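PDB 5V9X: ATP-dependent DNA helicase from Mycobacterium smegmatis, which probably couples ATP hydrolysis to 3'-to-5' movement along single-stranded DNA, unwinding RNA:DNA hybrids as an Lhr-type helicase. Local coordinates for residues V100-P105 / V162-P167; L258-P263 / L428-R433. One frame throughout, in Å; residues are numbered along the deposited sequence.

How the contacts relate
From the N terminus, the chain first forms the seven-stranded parallel sheet of the first RecA-like domain, which contributes to the nucleotide site. Contact 1 closes a 56-residue excursion there, laying strand 162-165 beside strand 100-103 after helices and the edge strand 140-143. Strand 245-248 completes that sheet before contact 2 opens. Contact 2 spans a longer loop of 164 residues and joins the first strand of a second parallel sheet, 256-262, to strand 424-429. The two loops follow one another along the chain and neither nest nor cross. Each joins neighbouring strands of its own sheet; the centres lie 37 Å apart and the nearest atoms about 21 Å. Both touch the same DNA strand.

Contact 1: residues V100-P105 / V162-P167; sequences VLYVSP and VLITTP. With nucleotides of chain B.
Val-100, Leu-101, Tyr-102 and Val-103 pair in order with Val-162, Leu-163, Ile-164 and Thr-165, and the two strand axes run in the same direction at 17°. Four backbone hydrogen bonds establish the parallel pairing. Leu-163 N reaches Val-100 O at 2.9 Å, and Leu-163 O in turn accepts Tyr-102 N at 2.8 Å. Tyr-102 O then takes Thr-165 N, and the last rung, Ser-104 N to Thr-165 O, extends the ladder into the loop.

Tyr-102 carries much of the side-chain contact. Its CB lies 4.0 Å from Leu-163 O and also approaches Ile-164 CG1. With CG anti to the backbone N (chi1 170°), the ring runs alongside Ile-164. Tyr-102 CD1 meets Ile-164 CG2 obliquely at 3.6 Å, and Tyr-102 CE1 lies 4.1 Å from the same Ile-164 CG2. Beyond the strand pair, the ring packs on Leu-109 and Val-113 of helix 107-116, and the tip OH hydrogen-bonds Asp-191.

On the other face of the sheet, Leu-101 CD1 touches both Leu-163 CD2 and Thr-165 CG2, 3.7 Å from the latter. Farther along, Val-103 CG1 meets the ring of Pro-167, with CD at 3.7 Å. Helix 200-213 covers Leu-101 and Pro-167 on this side.

Thr-166 N-caps helix 167-174 through OG1 and the N of Ser-169. The same OG1 hydrogen-bonds OP1 of DC10 of chain B, although the bond's very short modelled length is doubtful at this resolution. Adjacent parallel strands whose C-terminal ends lead into loops, one contacting a DNA phosphate, are characteristic of a RecA-like helicase domain; the run Thr-165, Thr-166, Pro-167 is consistent with motif Ib of superfamily 2.

Contact 2: residues L258-P263 / L428-R433; sequences LSVQVP and LFPKHR. With nucleotides of chain B.
Val-260 and Leu-428 form a parallel bridge, CA to CA 4.8 Å, held by Leu-428 N donating to Ser-259 O at 2.7 Å and by Leu-428 O accepting Gln-261 N at 3.0 Å. This pair belongs to the parallel sheet of the second RecA-like domain, as expected for a superfamily 2 helicase. On its other edge, strand 256-262 bonds to strand 657-659, so a segment from much later in the chain extends the sheet.

After the bridge the second segment leaves the ladder at Pro-430. Pro-430 CG meets two valines of the first strand, 3.8 Å from Val-260 CG1 and also in touch with Val-262 CG2, the latter pair of side chains crossing at about a right angle. Leu-436 of helix 433-448 packs on both Val-260 and Pro-430.

The Phe-429 ring is turned to the other side of the strands. Its CZ sits 3.6 Å from Gln-261 OE1, at the end of a glutamine chain that is extended beyond CG, with amide and ring planes 70° apart. Pro-263 CG approaches the ring edge near its plane, 4.1 Å from CE2. Leu-286 of helix 276-288 touches both Gln-261 and Phe-429.

Beyond the sheet, Lys-431 and His-432 address DNA and not the first strand. His-432 has CG in the crowded position between backbone N and carbonyl carbon (chi1 54°), and the cytosine of DC3 of chain B lies over one face of its ring, the cytosine N3 above the centre of the imidazole. Next to it, Lys-431, bent at chi3, hydrogen-bonds through NZ to OP1 of DC4 of chain B at 3.1 Å and more weakly to O3' of DC3 of chain B at 3.2 Å.

Contact 1: residues V100-P105 / V162-P167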
loop_
_atom_site.group_PDB
_atom_site.type_symbol
_atom_site.label_atom_id
_atom_site.label_comp_id
_atom_site.label_asym_id
_atom_site.label_seq_id
_atom_site.Cartn_x
_atom_site.Cartn_y
_atom_site.Cartn_z
ATOM N N VAL A 100 -10.301 -16.620 -19.243
ATOM C CA VAL A 100 -9.179 -15.886 -18.672
ATOM C C VAL A 100 -9.707 -14.981 -17.569
ATOM O O VAL A 100 -10.743 -14.331 -17.733
ATOM C CB VAL A 100 -8.431 -15.066 -19.746
ATOM C CG1 VAL A 100 -7.320 -14.235 -19.118
ATOM C CG2 VAL A 100 -7.870 -15.986 -20.821
ATOM N N LEU A 101 -8.997 -14.946 -16.442
ATOM C CA LEU A 101 -9.360 -14.103 -15.307
ATOM C C LEU A 101 -8.191 -13.177 -14.997
ATOM O O LEU A 101 -7.136 -13.628 -14.539
ATOM C CB LEU A 101 -9.728 -14.945 -14.087
ATOM C CG LEU A 101 -10.138 -14.154 -12.839
ATOM C CD1 LEU A 101 -11.424 -13.380 -13.082
ATOM C CD2 LEU A 101 -10.279 -15.069 -11.635
ATOM N N TYR A 102 -8.379 -11.885 -15.247
ATOM C CA TYR A 102 -7.399 -10.863 -14.908
ATOM C C TYR A 102 -7.863 -10.136 -13.653
ATOM O O TYR A 102 -9.009 -9.681 -13.583
ATOM C CB TYR A 102 -7.220 -9.881 -16.068
ATOM C CG TYR A 102 -6.409 -8.646 -15.733
ATOM C CD1 TYR A 102 -7.002 -7.547 -15.125
ATOM C CD2 TYR A 102 -5.058 -8.570 -16.044
ATOM C CE1 TYR A 102 -6.273 -6.420 -14.819
ATOM C CE2 TYR A 102 -4.321 -7.441 -15.746
ATOM C CZ TYR A 102 -4.935 -6.367 -15.129
ATOM O OH TYR A 102 -4.218 -5.232 -14.822
ATOM N N VAL A 103 -6.971 -10.019 -12.669
ATOM C CA VAL A 103 -7.274 -9.365 -11.400
ATOM C C VAL A 103 -6.365 -8.155 -11.245
ATOM O O VAL A 103 -5.136 -8.280 -11.339
ATOM C CB VAL A 103 -7.107 -10.325 -10.208
ATOM C CG1 VAL A 103 -7.414 -9.607 -8.904
ATOM C CG2 VAL A 103 -8.005 -11.541 -10.373
ATOM N N SER A 104 -6.967 -6.990 -11.001
ATOM C CA SER A 104 -6.249 -5.751 -10.761
ATOM C C SER A 104 -6.612 -5.180 -9.396
ATOM O O SER A 104 -7.791 -5.164 -9.025
ATOM C CB SER A 104 -6.565 -4.705 -11.839
ATOM O OG SER A 104 -6.017 -3.442 -11.492
ATOM N N PRO A 105 -5.629 -4.701 -8.629
ATOM C CA PRO A 105 -5.954 -4.069 -7.340
ATOM C C PRO A 105 -6.611 -2.707 -7.482
ATOM O O PRO A 105 -7.226 -2.234 -6.517
ATOM C CB PRO A 105 -4.591 -3.962 -6.645
ATOM C CG PRO A 105 -3.601 -3.928 -7.766
ATOM C CD PRO A 105 -4.178 -4.776 -8.870
ATOM N N VAL A 162 -12.832 -13.129 -21.362
ATOM C CA VAL A 162 -11.825 -12.503 -20.513
ATOM C C VAL A 162 -12.561 -11.679 -19.466
ATOM O O VAL A 162 -13.172 -10.653 -19.789
ATOM C CB VAL A 162 -10.858 -11.627 -21.320
ATOM C CG1 VAL A 162 -9.856 -10.952 -20.391
ATOM C CG2 VAL A 162 -10.149 -12.451 -22.384
ATOM N N LEU A 163 -12.507 -12.119 -18.214
ATOM C CA LEU A 163 -13.110 -11.387 -17.108
ATOM C C LEU A 163 -12.038 -10.564 -16.407
ATOM O O LEU A 163 -11.029 -11.109 -15.946
ATOM C CB LEU A 163 -13.788 -12.330 -16.114
ATOM C CG LEU A 163 -14.525 -11.601 -14.989
ATOM C CD1 LEU A 163 -15.680 -10.783 -15.553
ATOM C CD2 LEU A 163 -15.014 -12.572 -13.926
ATOM N N ILE A 164 -12.259 -9.256 -16.335
ATOM C CA ILE A 164 -11.394 -8.328 -15.616
ATOM C C ILE A 164 -12.127 -7.908 -14.351
ATOM O O ILE A 164 -13.302 -7.529 -14.410
ATOM C CB ILE A 164 -11.042 -7.107 -16.483
ATOM C CG1 ILE A 164 -10.272 -7.539 -17.734
ATOM C CG2 ILE A 164 -10.251 -6.096 -15.681
ATOM C CD1 ILE A 164 -10.071 -6.424 -18.738
ATOM N N THR A 165 -11.448 -7.979 -13.210
ATOM C CA THR A 165 -12.111 -7.711 -11.939
ATOM C C THR A 165 -11.065 -7.343 -10.890
ATOM O O THR A 165 -9.873 -7.223 -11.185
ATOM C CB THR A 165 -12.949 -8.917 -11.499
ATOM O OG1 THR A 165 -13.611 -8.615 -10.265
ATOM C CG2 THR A 165 -12.067 -10.146 -11.308
ATOM N N THR A 166 -11.529 -7.163 -9.661
ATOM C CA THR A 166 -10.722 -6.864 -8.490
ATOM C C THR A 166 -10.713 -8.055 -7.537
ATOM O O THR A 166 -11.519 -8.983 -7.673
ATOM C CB THR A 166 -11.271 -5.625 -7.770
ATOM O OG1 THR A 166 -12.616 -5.874 -7.341
ATOM C CG2 THR A 166 -11.243 -4.413 -8.690
ATOM N N PRO A 167 -9.798 -8.074 -6.560
ATOM C CA PRO A 167 -9.852 -9.148 -5.556
ATOM C C PRO A 167 -11.147 -9.147 -4.767
ATOM O O PRO A 167 -11.726 -10.213 -4.524
ATOM C CB PRO A 167 -8.637 -8.856 -4.663
ATOM C CG PRO A 167 -7.714 -8.064 -5.523
ATOM C CD PRO A 167 -8.601 -7.228 -6.391
ATOM P P DC B 10 -14.515 -3.123 -6.063
ATOM O OP1 DC B 10 -14.521 -4.509 -6.583
ATOM O OP2 DC B 10 -14.689 -1.981 -6.986
ATOM O "O5'" DC B 10 -15.646 -2.986 -4.948
ATOM C "C5'" DC B 10 -15.868 -4.036 -4.034
ATOM C "C4'" DC B 10 -16.938 -3.643 -3.040
ATOM O "O4'" DC B 10 -16.385 -2.725 -2.069
ATOM C "C3'" DC B 10 -18.152 -2.935 -3.654
ATOM O "O3'" DC B 10 -19.330 -3.624 -3.315
ATOM C "C2'" DC B 10 -18.126 -1.537 -3.029
ATOM C "C1'" DC B 10 -17.375 -1.790 -1.736
ATOM N N1 DC B 10 -16.722 -0.576 -1.179
ATOM C C2 DC B 10 -16.776 -0.338 0.197
ATOM O O2 DC B 10 -17.361 -1.153 0.923
ATOM N N3 DC B 10 -16.181 0.775 0.696
ATOM C C4 DC B 10 -15.561 1.624 -0.127
ATOM N N4 DC B 10 -14.990 2.709 0.407
ATOM C C5 DC B 10 -15.499 1.398 -1.535
ATOM C C6 DC B 10 -16.087 0.297 -2.013
#

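Contact 2: residues L258-P263 / L428-R433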
loop_
_atom_site.group_PDB
_atom_site.type_symbol
_atom_site.label_atom_id
_atom_site.label_comp_id
_atom_site.label_asym_id
_atom_site.label_seq_id
_atom_site.Cartn_x
_atom_site.Cartn_y
_atom_site.Cartn_z
ATOM N N LEU A 258 14.657 12.077 -12.891
ATOM C CA LEU A 258 14.101 12.516 -11.620
ATOM C C LEU A 258 14.655 13.882 -11.222
ATOM O O LEU A 258 15.701 14.324 -11.704
ATOM C CB LEU A 258 14.390 11.487 -10.527
ATOM C CG LEU A 258 13.893 10.071 -10.819
ATOM C CD1 LEU A 258 14.258 9.130 -9.681
ATOM C CD2 LEU A 258 12.392 10.067 -11.061
ATOM N N SER A 259 13.933 14.545 -10.323
ATOM C CA SER A 259 14.251 15.912 -9.942
ATOM C C SER A 259 13.530 16.253 -8.647
ATOM O O SER A 259 12.376 15.863 -8.452
ATOM C CB SER A 259 13.851 16.892 -11.051
ATOM O OG SER A 259 13.898 18.230 -10.594
ATOM N N VAL A 260 14.219 16.978 -7.766
ATOM C CA VAL A 260 13.659 17.449 -6.504
ATOM C C VAL A 260 13.718 18.969 -6.528
ATOM O O VAL A 260 14.799 19.557 -6.398
ATOM C CB VAL A 260 14.408 16.888 -5.287
ATOM C CG1 VAL A 260 13.847 17.476 -4.003
ATOM C CG2 VAL A 260 14.317 15.375 -5.258
ATOM N N GLN A 261 12.562 19.607 -6.692
ATOM C CA GLN A 261 12.474 21.050 -6.858
ATOM C C GLN A 261 11.927 21.693 -5.590
ATOM O O GLN A 261 10.903 21.253 -5.053
ATOM C CB GLN A 261 11.597 21.403 -8.063
ATOM C CG GLN A 261 12.131 20.848 -9.382
ATOM C CD GLN A 261 11.292 21.245 -10.586
ATOM O OE1 GLN A 261 10.371 22.056 -10.478
ATOM N NE2 GLN A 261 11.609 20.671 -11.743
ATOM N N VAL A 262 12.618 22.727 -5.115
ATOM C CA VAL A 262 12.182 23.532 -3.976
ATOM C C VAL A 262 12.065 24.980 -4.439
ATOM O O VAL A 262 13.087 25.636 -4.693
ATOM C CB VAL A 262 13.149 23.399 -2.789
ATOM C CG1 VAL A 262 12.818 24.428 -1.720
ATOM C CG2 VAL A 262 13.087 21.995 -2.213
ATOM N N PRO A 263 10.850 25.522 -4.565
ATOM C CA PRO A 263 10.696 26.843 -5.197
ATOM C C PRO A 263 11.163 28.012 -4.340
ATOM O O PRO A 263 11.383 29.098 -4.890
ATOM C CB PRO A 263 9.185 26.931 -5.470
ATOM C CG PRO A 263 8.668 25.523 -5.328
ATOM C CD PRO A 263 9.552 24.874 -4.315
ATOM N N LEU A 428 9.710 15.770 -7.836
ATOM C CA LEU A 428 9.230 15.661 -6.464
ATOM C C LEU A 428 9.294 17.028 -5.796
ATOM O O LEU A 428 10.321 17.710 -5.868
ATOM C CB LEU A 428 10.055 14.647 -5.666
ATOM C CG LEU A 428 9.598 13.184 -5.642
ATOM C CD1 LEU A 428 9.800 12.508 -6.990
ATOM C CD2 LEU A 428 10.322 12.422 -4.542
ATOM N N PHE A 429 8.199 17.423 -5.147
ATOM C CA PHE A 429 8.138 18.680 -4.410
ATOM C C PHE A 429 8.074 18.395 -2.918
ATOM O O PHE A 429 7.039 17.916 -2.430
ATOM C CB PHE A 429 6.924 19.507 -4.838
ATOM C CG PHE A 429 7.082 20.189 -6.166
ATOM C CD1 PHE A 429 6.729 19.543 -7.337
ATOM C CD2 PHE A 429 7.566 21.485 -6.242
ATOM C CE1 PHE A 429 6.864 20.173 -8.561
ATOM C CE2 PHE A 429 7.704 22.119 -7.463
ATOM C CZ PHE A 429 7.353 21.461 -8.624
ATOM N N PRO A 430 9.134 18.656 -2.157
ATOM C CA PRO A 430 9.030 18.557 -0.698
ATOM C C PRO A 430 8.051 19.583 -0.147
ATOM O O PRO A 430 7.940 20.702 -0.653
ATOM C CB PRO A 430 10.459 18.837 -0.219
ATOM C CG PRO A 430 11.324 18.522 -1.393
ATOM C CD PRO A 430 10.519 18.895 -2.599
ATOM N N LYS A 431 7.334 19.184 0.903
ATOM C CA LYS A 431 6.408 20.081 1.583
ATOM C C LYS A 431 7.088 20.932 2.645
ATOM O O LYS A 431 6.679 22.080 2.863
ATOM C CB LYS A 431 5.271 19.282 2.231
ATOM C CG LYS A 431 4.275 18.698 1.241
ATOM C CD LYS A 431 3.268 17.778 1.925
ATOM C CE LYS A 431 2.408 18.518 2.933
ATOM N NZ LYS A 431 1.372 17.635 3.541
ATOM N N HIS A 432 8.113 20.402 3.307
ATOM C CA HIS A 432 8.806 21.123 4.369
ATOM C C HIS A 432 10.251 20.639 4.427
ATOM O O HIS A 432 10.695 19.848 3.590
ATOM C CB HIS A 432 8.077 20.949 5.705
ATOM C CG HIS A 432 7.837 19.521 6.080
ATOM N ND1 HIS A 432 6.807 18.774 5.550
ATOM C CD2 HIS A 432 8.494 18.702 6.937
ATOM C CE1 HIS A 432 6.839 17.557 6.062
ATOM N NE2 HIS A 432 7.852 17.488 6.907
ATOM N N ARG A 433 10.982 21.112 5.440
ATOM C CA ARG A 433 12.428 20.916 5.485
ATOM C C ARG A 433 12.798 19.436 5.546
ATOM O O ARG A 433 13.528 18.933 4.685
ATOM C CB ARG A 433 13.017 21.680 6.671
ATOM C CG ARG A 433 12.873 23.191 6.550
ATOM C CD ARG A 433 14.225 23.882 6.574
ATOM N NE ARG A 433 14.597 24.328 7.914
ATOM C CZ ARG A 433 15.789 24.826 8.231
ATOM N NH1 ARG A 433 16.732 24.934 7.304
ATOM N NH2 ARG A 433 16.040 25.212 9.474
ATOM P P DC B 3 3.110 25.383 5.473
ATOM O OP1 DC B 3 3.616 25.801 4.148
ATOM O OP2 DC B 3 1.778 25.838 5.931
ATOM O "O5'" DC B 3 3.154 23.782 5.525
ATOM C "C5'" DC B 3 2.738 23.032 4.382
ATOM C "C4'" DC B 3 2.464 21.575 4.727
ATOM O "O4'" DC B 3 3.639 20.977 5.336
ATOM C "C3'" DC B 3 1.306 21.329 5.699
ATOM O "O3'" DC B 3 0.541 20.205 5.264
ATOM C "C2'" DC B 3 2.025 21.031 7.014
ATOM C "C1'" DC B 3 3.259 20.300 6.511
ATOM N N1 DC B 3 4.405 20.323 7.463
ATOM C C2 DC B 3 4.746 19.163 8.170
ATOM O O2 DC B 3 4.085 18.133 7.995
ATOM N N3 DC B 3 5.795 19.203 9.028
ATOM C C4 DC B 3 6.485 20.333 9.188
ATOM N N4 DC B 3 7.510 20.324 10.046
ATOM C C5 DC B 3 6.152 21.524 8.477
ATOM C C6 DC B 3 5.118 21.473 7.632
ATOM P P DC B 4 -0.911 20.408 4.603
ATOM O OP1 DC B 4 -1.249 19.159 3.883
ATOM O OP2 DC B 4 -0.895 21.694 3.873
ATOM O "O5'" DC B 4 -1.897 20.542 5.860
ATOM C "C5'" DC B 4 -2.148 19.416 6.701
ATOM C "C4'" DC B 4 -2.388 19.855 8.138
ATOM O "O4'" DC B 4 -1.383 20.814 8.509
ATOM C "C3'" DC B 4 -3.724 20.551 8.387
ATOM O "O3'" DC B 4 -4.656 19.631 8.955
ATOM C "C2'" DC B 4 -3.394 21.693 9.370
ATOM C "C1'" DC B 4 -1.877 21.600 9.561
ATOM N N1 DC B 4 -1.189 22.926 9.518
ATOM C C2 DC B 4 -0.968 23.635 10.706
ATOM O O2 DC B 4 -1.350 23.150 11.779
ATOM N N3 DC B 4 -0.341 24.837 10.646
ATOM C C4 DC B 4 0.056 25.325 9.469
ATOM N N4 DC B 4 0.669 26.513 9.460
ATOM C C5 DC B 4 -0.160 24.617 8.249
ATOM C C6 DC B 4 -0.778 23.434 8.321
#